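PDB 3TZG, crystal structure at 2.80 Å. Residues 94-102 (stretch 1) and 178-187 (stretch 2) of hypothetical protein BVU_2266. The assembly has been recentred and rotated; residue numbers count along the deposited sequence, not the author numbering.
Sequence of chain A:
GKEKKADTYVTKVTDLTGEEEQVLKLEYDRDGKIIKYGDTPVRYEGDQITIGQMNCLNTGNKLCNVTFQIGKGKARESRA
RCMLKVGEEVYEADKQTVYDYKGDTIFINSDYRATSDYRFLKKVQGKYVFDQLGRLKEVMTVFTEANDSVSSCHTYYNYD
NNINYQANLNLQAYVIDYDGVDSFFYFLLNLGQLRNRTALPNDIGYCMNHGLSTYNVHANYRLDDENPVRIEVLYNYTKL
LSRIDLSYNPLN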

# COMPACT_ATOMS: atom_id res chain seq x y z
N ASP A 94 -7.59 17.18 -1.21
CA ASP A 94 -8.61 16.32 -0.66
C ASP A 94 -8.79 15.16 -1.63
O ASP A 94 -8.98 15.38 -2.83
CB ASP A 94 -9.93 17.05 -0.37
CG ASP A 94 -10.09 17.28 1.13
OD1 ASP A 94 -10.13 16.26 1.90
OD2 ASP A 94 -10.15 18.46 1.55
N LYS A 95 -8.63 13.93 -1.09
CA LYS A 95 -8.74 12.69 -1.86
C LYS A 95 -10.03 11.95 -1.52
O LYS A 95 -10.31 11.67 -0.35
CB LYS A 95 -7.53 11.80 -1.59
CG LYS A 95 -7.45 10.58 -2.50
CD LYS A 95 -6.32 9.69 -2.05
CE LYS A 95 -6.15 8.45 -2.86
NZ LYS A 95 -4.95 7.68 -2.48
N GLN A 96 -10.82 11.66 -2.55
CA GLN A 96 -12.06 10.89 -2.44
C GLN A 96 -11.90 9.56 -3.17
O GLN A 96 -11.69 9.53 -4.39
CB GLN A 96 -13.24 11.68 -2.98
CG GLN A 96 -13.78 12.66 -2.02
CD GLN A 96 -14.87 13.52 -2.61
OE1 GLN A 96 -15.15 13.51 -3.81
NE2 GLN A 96 -15.51 14.30 -1.77
N THR A 97 -12.02 8.47 -2.44
CA THR A 97 -11.82 7.16 -3.03
C THR A 97 -13.01 6.23 -2.77
O THR A 97 -13.65 6.33 -1.72
CB THR A 97 -10.52 6.55 -2.46
OG1 THR A 97 -9.44 7.39 -2.85
CG2 THR A 97 -10.25 5.15 -2.97
N VAL A 98 -13.26 5.33 -3.74
CA VAL A 98 -14.26 4.28 -3.67
C VAL A 98 -13.58 2.94 -4.03
O VAL A 98 -12.72 2.88 -4.91
CB VAL A 98 -15.53 4.55 -4.53
CG1 VAL A 98 -16.36 5.67 -3.92
CG2 VAL A 98 -15.19 4.83 -6.00
N TYR A 99 -13.94 1.90 -3.28
CA TYR A 99 -13.44 0.52 -3.41
C TYR A 99 -14.59 -0.38 -3.95
O TYR A 99 -15.67 -0.40 -3.36
CB TYR A 99 -12.89 0.01 -2.05
CG TYR A 99 -11.85 0.94 -1.43
CD1 TYR A 99 -10.54 0.93 -1.88
CD2 TYR A 99 -12.20 1.85 -0.44
CE1 TYR A 99 -9.60 1.82 -1.37
CE2 TYR A 99 -11.25 2.73 0.10
CZ TYR A 99 -9.95 2.72 -0.38
OH TYR A 99 -9.00 3.61 0.10
N ASP A 100 -14.39 -1.04 -5.11
CA ASP A 100 -15.38 -1.93 -5.71
C ASP A 100 -14.78 -3.29 -5.96
O ASP A 100 -13.61 -3.41 -6.37
CB ASP A 100 -15.96 -1.38 -6.99
CG ASP A 100 -16.86 -0.20 -6.70
OD1 ASP A 100 -18.08 -0.41 -6.45
OD2 ASP A 100 -16.35 0.95 -6.72
N TYR A 101 -15.59 -4.33 -5.67
CA TYR A 101 -15.19 -5.73 -5.70
C TYR A 101 -16.08 -6.51 -6.63
O TYR A 101 -17.29 -6.38 -6.52
CB TYR A 101 -15.28 -6.31 -4.27
CG TYR A 101 -14.61 -5.43 -3.24
CD1 TYR A 101 -13.25 -5.57 -2.96
CD2 TYR A 101 -15.32 -4.44 -2.57
CE1 TYR A 101 -12.63 -4.77 -2.00
CE2 TYR A 101 -14.69 -3.61 -1.64
CZ TYR A 101 -13.36 -3.80 -1.33
OH TYR A 101 -12.73 -2.97 -0.44
N LYS A 102 -15.49 -7.26 -7.58
CA LYS A 102 -16.16 -8.09 -8.60
C LYS A 102 -15.40 -9.41 -8.66
O LYS A 102 -14.32 -9.51 -9.26
CB LYS A 102 -16.22 -7.35 -9.96
CG LYS A 102 -17.32 -7.80 -10.90
CD LYS A 102 -17.33 -7.02 -12.25
CE LYS A 102 -17.70 -5.55 -12.14
NZ LYS A 102 -17.69 -4.84 -13.47
N TYR A 178 0.45 0.71 -5.34
CA TYR A 178 -0.73 1.43 -4.83
C TYR A 178 -0.52 2.96 -4.97
O TYR A 178 0.61 3.44 -5.17
CB TYR A 178 -1.06 1.04 -3.37
CG TYR A 178 0.10 1.26 -2.43
CD1 TYR A 178 0.40 2.53 -1.95
CD2 TYR A 178 0.94 0.22 -2.07
CE1 TYR A 178 1.53 2.76 -1.18
CE2 TYR A 178 2.04 0.43 -1.25
CZ TYR A 178 2.33 1.71 -0.80
OH TYR A 178 3.42 1.94 0.01
N ASP A 179 -1.61 3.73 -4.87
CA ASP A 179 -1.51 5.18 -4.97
C ASP A 179 -1.78 5.81 -3.58
O ASP A 179 -2.92 5.79 -3.10
CB ASP A 179 -2.47 5.69 -6.06
CG ASP A 179 -2.75 7.18 -5.99
OD1 ASP A 179 -1.78 7.98 -6.13
OD2 ASP A 179 -3.93 7.54 -5.71
N GLY A 180 -0.73 6.32 -2.94
CA GLY A 180 -0.85 6.99 -1.65
C GLY A 180 -0.76 6.13 -0.41
O GLY A 180 -1.05 4.93 -0.44
N VAL A 181 -0.41 6.78 0.72
CA VAL A 181 -0.20 6.17 2.04
C VAL A 181 -1.55 5.59 2.57
O VAL A 181 -1.55 4.58 3.31
CB VAL A 181 0.46 7.19 3.02
CG1 VAL A 181 0.49 6.68 4.46
CG2 VAL A 181 1.88 7.49 2.58
N ASP A 182 -2.69 6.14 2.12
CA ASP A 182 -4.00 5.61 2.49
C ASP A 182 -4.18 4.21 1.87
O ASP A 182 -4.68 3.31 2.54
CB ASP A 182 -5.14 6.56 2.11
CG ASP A 182 -5.16 6.99 0.67
OD1 ASP A 182 -4.15 7.58 0.21
OD2 ASP A 182 -6.22 6.82 0.01
N SER A 183 -3.70 4.01 0.62
CA SER A 183 -3.78 2.71 -0.03
C SER A 183 -2.82 1.73 0.65
O SER A 183 -3.15 0.54 0.79
CB SER A 183 -3.49 2.83 -1.52
OG SER A 183 -4.61 3.29 -2.28
N PHE A 184 -1.64 2.24 1.13
CA PHE A 184 -0.69 1.42 1.87
C PHE A 184 -1.42 0.77 3.06
O PHE A 184 -1.44 -0.46 3.16
CB PHE A 184 0.51 2.25 2.33
CG PHE A 184 1.36 1.56 3.37
CD1 PHE A 184 2.28 0.59 3.01
CD2 PHE A 184 1.21 1.86 4.73
CE1 PHE A 184 3.05 -0.05 3.97
CE2 PHE A 184 1.99 1.21 5.69
CZ PHE A 184 2.91 0.28 5.30
N PHE A 185 -2.06 1.60 3.92
CA PHE A 185 -2.80 1.15 5.09
C PHE A 185 -4.01 0.27 4.69
O PHE A 185 -4.26 -0.75 5.36
CB PHE A 185 -3.26 2.33 5.93
CG PHE A 185 -2.11 2.90 6.72
CD1 PHE A 185 -1.43 2.12 7.66
CD2 PHE A 185 -1.69 4.21 6.53
CE1 PHE A 185 -0.34 2.64 8.36
CE2 PHE A 185 -0.60 4.73 7.24
CZ PHE A 185 0.06 3.94 8.15
N TYR A 186 -4.69 0.60 3.59
CA TYR A 186 -5.80 -0.20 3.08
C TYR A 186 -5.38 -1.65 2.86
O TYR A 186 -6.12 -2.54 3.26
CB TYR A 186 -6.35 0.40 1.78
CG TYR A 186 -7.33 -0.50 1.06
CD1 TYR A 186 -8.69 -0.50 1.38
CD2 TYR A 186 -6.91 -1.34 0.03
CE1 TYR A 186 -9.60 -1.29 0.69
CE2 TYR A 186 -7.81 -2.15 -0.67
CZ TYR A 186 -9.16 -2.11 -0.34
OH TYR A 186 -10.04 -2.90 -1.03
N PHE A 187 -4.20 -1.89 2.24
CA PHE A 187 -3.67 -3.23 1.99
C PHE A 187 -3.04 -3.82 3.24
O PHE A 187 -3.36 -4.98 3.56
CB PHE A 187 -2.65 -3.25 0.83
CG PHE A 187 -3.33 -3.09 -0.51
CD1 PHE A 187 -4.14 -4.10 -1.02
CD2 PHE A 187 -3.21 -1.92 -1.24
CE1 PHE A 187 -4.82 -3.93 -2.23
CE2 PHE A 187 -3.90 -1.76 -2.46
CZ PHE A 187 -4.69 -2.77 -2.94

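Stretch 1 runs as a β-strand that begins earlier in the chain, and residues 181-187 begin a helix that runs in roughly the same direction, with 33° between their N-to-C vectors. The axes come no closer than 11.5 Å, and the nearest CA atoms, those of Lys-95 and Asp-182, lie 9.6 Å apart, so side chains must bridge the gap. The alternation of the strand sets which ones do: Lys-95, Thr-97 and Tyr-99 direct CA-to-CB toward the helix, whereas Asp-94, Gln-96 and Val-98 make no contact.

Lys-95 crosses the gap fully extended, all four chi angles being t, and delivers its ammonium group to the start of the helix. Its NZ forms a salt bridge with Asp-182, 2.8 Å from OD1, and a longer one with Asp-179, 3.4 Å from OD2. The charge is further met by the backbone, through a weak hydrogen bond from Lys-95 NZ to Asp-179 O at 2.8 Å. That same carbonyl accepts a hydrogen bond from Ser-183 OG (3.1 Å from Asp-179 O), tying the loop to the first turn. Gly-180, at the N-cap position, leaves room here: an ideal CB would lie 2.9 Å from Lys-95 NZ, and its phi/psi of 88/158° would jam that atom against the preceding carbonyl.

Thr-97 adds little, its OG1 remaining 4.3 Å from Asp-182 OD2.

At Tyr-99 the chemistry turns aromatic. Its ring and that of Tyr-186 are nearly parallel, with planes at 7° and centroids 4.3 Å apart, which defines an offset stack; Tyr-99 CD1 approaches Tyr-186 CE1 to 3.5 Å, each over a face of the other ring.

Tyr-101 starts sideways, yet its end comes nearer the helix. There Tyr-186 OH donates a hydrogen bond to Tyr-101 OH at 2.8 Å, an edge contact for both rings. Tyr-186 thus combines face stacking with a polar link at its tip.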